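Local coordinates for histone acetyltransferase HPA2 and related acetyltransferases (Corynebacterium glutamicum ATCC 13032, PDB 2QEC), which probably transfers an acyl group, most likely acetyl from acetyl-coenzyme A, to an acceptor substrate, as a member of the GCN5-related N-acetyltransferase (GNAT) family, at residues F14-I17 and V18-V22; E50-I53 and E54-A58; A169-Y172 and N173-G176. The protein carries 1 engineered substitution. All coordinates share one frame; numbering follows the deposited sequence.

Interaction 1: residues F14-I17 and V18-V22; sequences FPKI and VDVLV
Phe14 to Ile17 and Val18 to Val22 form the first turns of one regular alpha helix, in which four successive i to i+4 bonds, Val18 N to Phe14 O, Asp19 N to Pro15 O, Val20 N to Lys16 O and Leu21 N to Ile17 O, are 2.9 to 3.0 Å long. Pro15 has no amide hydrogen to give, which costs nothing in the opening turn of a helix, and its carbonyl still accepts from Asp19.

The apolar side is carried by Ile17 and Leu21, whose side chains run alongside each other and point the same way, Ile17 CG2 lying 4.0 Å from Leu21 CD1. In Ile17 the CG2 branch is set anti to the backbone N, with CG1 on the amide side (chi1 -78°), and it is CG2 that reaches the leucine. Val18 fits closely against the preceding turn, its CG2 resting 3.4 Å from Phe14 O.

On another side of the helix the polar residues keep their aliphatic parts close. Lys16 passes obliquely over Val20, with Lys16 CE 3.9 Å from Val20 CG2, while Val20 CG2 also sits 3.3 Å from Lys16 O. Asp19 turns back toward the amide side (chi1 -72°), bringing Asp19 CG 3.3 Å from Pro15 O; carboxylate and carbonyl oxygens do not attract each other, and a salt bridge from Asp19 OD1 to Arg46 probably offsets this.

The chemistry is thus divided. Ile17 and Val18 meet helix 43-60, and Ile17 and Leu21 meet the strands, all as apolar groups. The long lysine chain lets Lys16 NZ donate a hydrogen bond to the backbone carbonyl of Ile73, whereas the short aspartate stays near the backbone and pairs with Arg46. With Lys16 NZ and Asp19 OD2 6.6 Å apart, their opposite charges probably favour each other only mildly.

Interaction 2: residues E50-I53 and E54-A58; sequences ELQI and EKQYA
Gln52 and Gln56 lie alongside each other, pointing the same way, with Gln52 CG 4.1 Å from Gln56 OE1 and their amide planes turned 80° apart. The carbonyl of Gln52 is gripped by two amides, Gln52 O lying 2.9 Å from Gln56 N and 3.0 Å from Tyr57 N; the bond from Tyr57 is the straighter. The next bond, Ala58 N to Ile53 O at 2.9 Å, again spans five residues. One residue earlier along the helix, Leu51 crosses the aliphatic start of Lys55, placing Leu51 CD1 3.9 Å from Lys55 CG, a use of the lysine stem that leaves its amine at the surface.

Tyr57 swings its ring past the Gln52 carbonyl, with Tyr57 CD2 3.5 Å from Gln52 O, and Gln56 CG lies over one ring face, offset toward the rim.

Farther out, Tyr129 has two partners here: its hydroxyl bonds Gln52 OE1 and its ring meets that of Tyr57, nearly parallel. Asp80 bonds the Tyr57 hydroxyl, Arg97 forms a salt bridge with Glu54, and buried Ile53 packs on Ile63. The switch from i to i+4 to i to i+5 bonding is a pi-type turn, or pi bulge, within helix 43-60 of this GNAT fold.

Interaction 3: residues A169-Y172 and N173-G176; sequences AQLY and NRLG
Leu171 and Leu175 lie side by side and point the same way, their methyls meeting at 4.0 Å (Leu171 CD1 to Leu175 CD1). Leu175 CD1 also comes obliquely to the Tyr172 ring, 4.4 Å from Tyr172 CD1, so one methyl of Leu175 meets both neighbours.

Arg174 curls back along the helix. A bend at chi3 (-60°) lays its guanidinium over the Gln170 carbonyl, which sits above one face, with Arg174 NH1 3.3 Å from Gln170 O. The angle is too poor for a hydrogen bond, so the attraction is probably electrostatic, between the cation and the carbonyl dipole.

The backbone carries Asn173 N to Ala169 O at 2.9 Å and Arg174 N to Gln170 O at 3.1 Å, and the regular bonding then ends: Leu175 N makes only weak bonds, to Leu171 O and Tyr172 O. Gly176 is the C-prime residue of a Schellman motif, defined by Phe177 N to Tyr172 O and Gly176 N to Asn173 O; at its positive phi (98°) a side chain would press against the preceding carbonyl oxygen.

Asn173 ND2 bonds the Phe177 carbonyl. Ala169 and Tyr172 face strands 159-163 and 192-197, Tyr172 and Leu175 touch helix 142-154, and Met201 of the second subunit packs on Ala169, Gln170 and Asn173.

Overall arrangement
From the N terminus, interaction 1 lies in helix 14-25, interaction 2 in helix 43-60 and interaction 3 at the end of helix 166-174. Each joins adjoining segments of one helix, so none closes a loop, and they follow in series without nesting or crossing. Interactions 1 and 2 meet, their centres about 12 Å apart: Ile53 fits among Phe14, Ile17 and Val18, with Ile53 CD1 3.6 Å from Val18 CG2, pairing the two helices beside strand 61-67. Interaction 3 is on the opposite side of the chain's centre, about 26 and 28 Å from the others between centres, where its helix meets strands 159-163 and 192-197 and the second subunit.

Interaction 1: residues F14-I17 and V18-V22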
# COMPACT_ATOMS: atom_id res chain seq x y z
N PHE A 14 -30.79 -4.32 -12.84
CA PHE A 14 -30.52 -3.43 -11.70
C PHE A 14 -31.48 -3.61 -10.49
O PHE A 14 -31.00 -3.66 -9.36
CB PHE A 14 -30.41 -1.95 -12.12
CG PHE A 14 -29.19 -1.62 -12.98
CD1 PHE A 14 -28.20 -2.57 -13.28
CD2 PHE A 14 -29.02 -0.34 -13.45
CE1 PHE A 14 -27.10 -2.24 -14.03
CE2 PHE A 14 -27.92 -0.01 -14.23
CZ PHE A 14 -26.96 -0.97 -14.52
N PRO A 15 -32.82 -3.71 -10.71
CA PRO A 15 -33.67 -3.99 -9.55
C PRO A 15 -33.27 -5.20 -8.70
O PRO A 15 -33.25 -5.10 -7.47
CB PRO A 15 -35.05 -4.18 -10.17
CG PRO A 15 -35.02 -3.33 -11.35
CD PRO A 15 -33.63 -3.47 -11.90
N LYS A 16 -32.95 -6.32 -9.34
CA LYS A 16 -32.60 -7.53 -8.61
C LYS A 16 -31.26 -7.36 -7.93
O LYS A 16 -31.01 -7.83 -6.82
CB LYS A 16 -32.54 -8.73 -9.57
CG LYS A 16 -32.14 -10.03 -8.90
CD LYS A 16 -33.28 -10.58 -8.03
CE LYS A 16 -32.77 -11.71 -7.13
NZ LYS A 16 -32.27 -12.81 -7.99
N ILE A 17 -30.39 -6.68 -8.61
CA ILE A 17 -29.05 -6.39 -8.06
C ILE A 17 -29.19 -5.63 -6.71
O ILE A 17 -28.60 -6.01 -5.69
CB ILE A 17 -28.24 -5.62 -9.08
CG1 ILE A 17 -27.70 -6.57 -10.15
CG2 ILE A 17 -27.07 -4.90 -8.46
CD1 ILE A 17 -27.10 -5.90 -11.30
N VAL A 18 -30.03 -4.60 -6.71
CA VAL A 18 -30.29 -3.80 -5.49
C VAL A 18 -30.94 -4.67 -4.43
O VAL A 18 -30.57 -4.60 -3.26
CB VAL A 18 -31.13 -2.58 -5.81
CG1 VAL A 18 -31.61 -1.88 -4.53
CG2 VAL A 18 -30.36 -1.62 -6.73
N ASP A 19 -31.91 -5.49 -4.81
CA ASP A 19 -32.53 -6.45 -3.88
C ASP A 19 -31.49 -7.31 -3.21
O ASP A 19 -31.57 -7.59 -2.01
CB ASP A 19 -33.49 -7.41 -4.57
CG ASP A 19 -34.78 -6.76 -5.01
OD1 ASP A 19 -35.12 -5.65 -4.53
OD2 ASP A 19 -35.44 -7.37 -5.86
N VAL A 20 -30.54 -7.80 -4.00
CA VAL A 20 -29.44 -8.66 -3.46
C VAL A 20 -28.50 -7.91 -2.48
O VAL A 20 -28.14 -8.42 -1.40
CB VAL A 20 -28.63 -9.34 -4.60
CG1 VAL A 20 -27.47 -10.08 -4.05
CG2 VAL A 20 -29.54 -10.36 -5.35
N LEU A 21 -28.10 -6.71 -2.84
CA LEU A 21 -27.30 -5.87 -1.96
C LEU A 21 -28.00 -5.59 -0.62
O LEU A 21 -27.39 -5.65 0.44
CB LEU A 21 -26.96 -4.56 -2.68
CG LEU A 21 -25.98 -4.71 -3.84
CD1 LEU A 21 -26.03 -3.51 -4.81
CD2 LEU A 21 -24.62 -4.95 -3.34
N VAL A 22 -29.27 -5.24 -0.69
CA VAL A 22 -30.06 -4.92 0.49
C VAL A 22 -30.17 -6.14 1.40
O VAL A 22 -30.01 -6.03 2.62
CB VAL A 22 -31.45 -4.39 0.10
CG1 VAL A 22 -32.35 -4.28 1.33
CG2 VAL A 22 -31.34 -3.04 -0.62

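Interaction 2: residues E50-I53 and E54-A58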
# COMPACT_ATOMS: atom_id res chain seq x y z
N GLU A 50 -29.21 2.10 -4.97
CA GLU A 50 -29.75 2.54 -6.26
C GLU A 50 -28.96 3.69 -6.86
O GLU A 50 -28.68 3.69 -8.06
CB GLU A 50 -31.21 2.92 -6.13
CG GLU A 50 -32.09 1.73 -5.87
CD GLU A 50 -33.52 2.07 -5.54
OE1 GLU A 50 -33.80 3.22 -5.08
OE2 GLU A 50 -34.37 1.17 -5.73
N LEU A 51 -28.58 4.65 -6.03
CA LEU A 51 -27.80 5.82 -6.43
C LEU A 51 -26.35 5.48 -6.81
O LEU A 51 -25.84 5.99 -7.81
CB LEU A 51 -27.79 6.82 -5.28
CG LEU A 51 -27.01 8.12 -5.48
CD1 LEU A 51 -27.74 9.06 -6.42
CD2 LEU A 51 -26.78 8.78 -4.16
N GLN A 52 -25.69 4.64 -6.02
CA GLN A 52 -24.33 4.20 -6.30
C GLN A 52 -24.27 3.46 -7.65
O GLN A 52 -23.41 3.73 -8.46
CB GLN A 52 -23.77 3.33 -5.16
CG GLN A 52 -23.18 4.13 -3.99
CD GLN A 52 -22.88 3.27 -2.78
OE1 GLN A 52 -23.39 2.17 -2.64
NE2 GLN A 52 -22.04 3.78 -1.90
N ILE A 53 -25.19 2.55 -7.89
CA ILE A 53 -25.24 1.84 -9.17
C ILE A 53 -25.49 2.78 -10.34
O ILE A 53 -24.82 2.71 -11.36
CB ILE A 53 -26.33 0.76 -9.14
CG1 ILE A 53 -25.87 -0.41 -8.27
CG2 ILE A 53 -26.71 0.27 -10.58
CD1 ILE A 53 -26.99 -1.35 -7.94
N GLU A 54 -26.46 3.66 -10.17
CA GLU A 54 -26.94 4.50 -11.25
C GLU A 54 -25.89 5.55 -11.65
O GLU A 54 -25.67 5.77 -12.84
CB GLU A 54 -28.24 5.16 -10.81
CG GLU A 54 -28.87 6.13 -11.77
CD GLU A 54 -29.84 7.05 -11.06
OE1 GLU A 54 -30.83 6.54 -10.49
OE2 GLU A 54 -29.60 8.28 -11.07
N LYS A 55 -25.24 6.14 -10.65
CA LYS A 55 -24.37 7.29 -10.86
C LYS A 55 -22.88 7.00 -10.76
O LYS A 55 -22.08 7.85 -11.10
CB LYS A 55 -24.72 8.39 -9.84
CG LYS A 55 -26.14 8.96 -9.99
CD LYS A 55 -26.22 9.97 -11.13
CE LYS A 55 -27.55 10.73 -11.15
NZ LYS A 55 -27.45 12.05 -11.87
N GLN A 56 -22.50 5.82 -10.29
CA GLN A 56 -21.08 5.51 -10.14
C GLN A 56 -20.68 4.24 -10.87
O GLN A 56 -19.80 4.26 -11.71
CB GLN A 56 -20.75 5.37 -8.67
CG GLN A 56 -19.28 5.30 -8.35
CD GLN A 56 -19.06 5.34 -6.84
OE1 GLN A 56 -19.98 5.64 -6.06
NE2 GLN A 56 -17.82 5.05 -6.42
N TYR A 57 -21.32 3.12 -10.53
CA TYR A 57 -20.82 1.82 -10.99
C TYR A 57 -21.25 1.49 -12.40
O TYR A 57 -20.47 0.89 -13.16
CB TYR A 57 -21.16 0.73 -9.96
CG TYR A 57 -20.31 0.92 -8.76
CD1 TYR A 57 -18.98 0.57 -8.80
CD2 TYR A 57 -20.79 1.52 -7.61
CE1 TYR A 57 -18.15 0.79 -7.72
CE2 TYR A 57 -19.98 1.74 -6.53
CZ TYR A 57 -18.65 1.37 -6.59
OH TYR A 57 -17.82 1.58 -5.53
N ALA A 58 -22.47 1.90 -12.77
CA ALA A 58 -23.00 1.64 -14.10
C ALA A 58 -22.22 2.47 -15.10
O ALA A 58 -21.89 2.02 -16.18
CB ALA A 58 -24.48 2.01 -14.17

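Interaction 3: residues A169-Y172 and N173-G176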
# COMPACT_ATOMS: atom_id res chain seq x y z
N ALA A 169 -10.24 -12.03 5.12
CA ALA A 169 -8.85 -11.66 4.90
C ALA A 169 -8.01 -12.86 4.47
O ALA A 169 -7.13 -12.73 3.62
CB ALA A 169 -8.29 -11.05 6.18
N GLN A 170 -8.27 -14.02 5.07
CA GLN A 170 -7.53 -15.26 4.75
C GLN A 170 -7.88 -15.79 3.34
O GLN A 170 -7.00 -16.29 2.62
CB GLN A 170 -7.78 -16.34 5.83
CG GLN A 170 -7.08 -16.00 7.11
CD GLN A 170 -7.38 -16.96 8.25
OE1 GLN A 170 -8.38 -17.68 8.25
NE2 GLN A 170 -6.50 -16.96 9.23
N LEU A 171 -9.13 -15.62 2.95
CA LEU A 171 -9.60 -15.98 1.61
C LEU A 171 -8.90 -15.11 0.57
O LEU A 171 -8.36 -15.61 -0.42
CB LEU A 171 -11.12 -15.82 1.51
CG LEU A 171 -11.82 -15.92 0.14
CD1 LEU A 171 -11.25 -17.06 -0.74
CD2 LEU A 171 -13.33 -16.11 0.32
N TYR A 172 -8.87 -13.80 0.83
CA TYR A 172 -8.21 -12.85 -0.06
C TYR A 172 -6.70 -13.02 -0.11
O TYR A 172 -6.12 -12.93 -1.19
CB TYR A 172 -8.59 -11.42 0.32
CG TYR A 172 -10.07 -11.12 0.21
CD1 TYR A 172 -10.77 -11.48 -0.92
CD2 TYR A 172 -10.76 -10.46 1.23
CE1 TYR A 172 -12.12 -11.22 -1.03
CE2 TYR A 172 -12.15 -10.21 1.13
CZ TYR A 172 -12.81 -10.58 -0.01
OH TYR A 172 -14.17 -10.31 -0.18
N ASN A 173 -6.06 -13.28 1.03
CA ASN A 173 -4.65 -13.64 1.07
C ASN A 173 -4.30 -14.86 0.20
O ASN A 173 -3.28 -14.88 -0.45
CB ASN A 173 -4.21 -13.86 2.52
CG ASN A 173 -2.71 -14.01 2.69
OD1 ASN A 173 -2.26 -14.96 3.30
ND2 ASN A 173 -1.92 -13.03 2.23
N ARG A 174 -5.16 -15.87 0.19
CA ARG A 174 -4.93 -17.04 -0.68
C ARG A 174 -5.07 -16.70 -2.19
O ARG A 174 -4.51 -17.39 -3.04
CB ARG A 174 -5.85 -18.19 -0.28
CG ARG A 174 -5.40 -18.88 1.04
CD ARG A 174 -6.14 -20.17 1.29
NE ARG A 174 -7.58 -19.96 1.39
CZ ARG A 174 -8.23 -19.61 2.51
NH1 ARG A 174 -7.58 -19.41 3.66
NH2 ARG A 174 -9.56 -19.45 2.47
N LEU A 175 -5.80 -15.63 -2.51
CA LEU A 175 -5.93 -15.13 -3.88
C LEU A 175 -4.88 -14.11 -4.28
O LEU A 175 -4.98 -13.54 -5.37
CB LEU A 175 -7.33 -14.53 -4.08
CG LEU A 175 -8.46 -15.52 -3.87
CD1 LEU A 175 -9.78 -14.77 -3.72
CD2 LEU A 175 -8.52 -16.48 -5.03
N GLY A 176 -3.87 -13.92 -3.44
CA GLY A 176 -2.76 -13.02 -3.74
C GLY A 176 -2.80 -11.63 -3.14
O GLY A 176 -1.93 -10.83 -3.44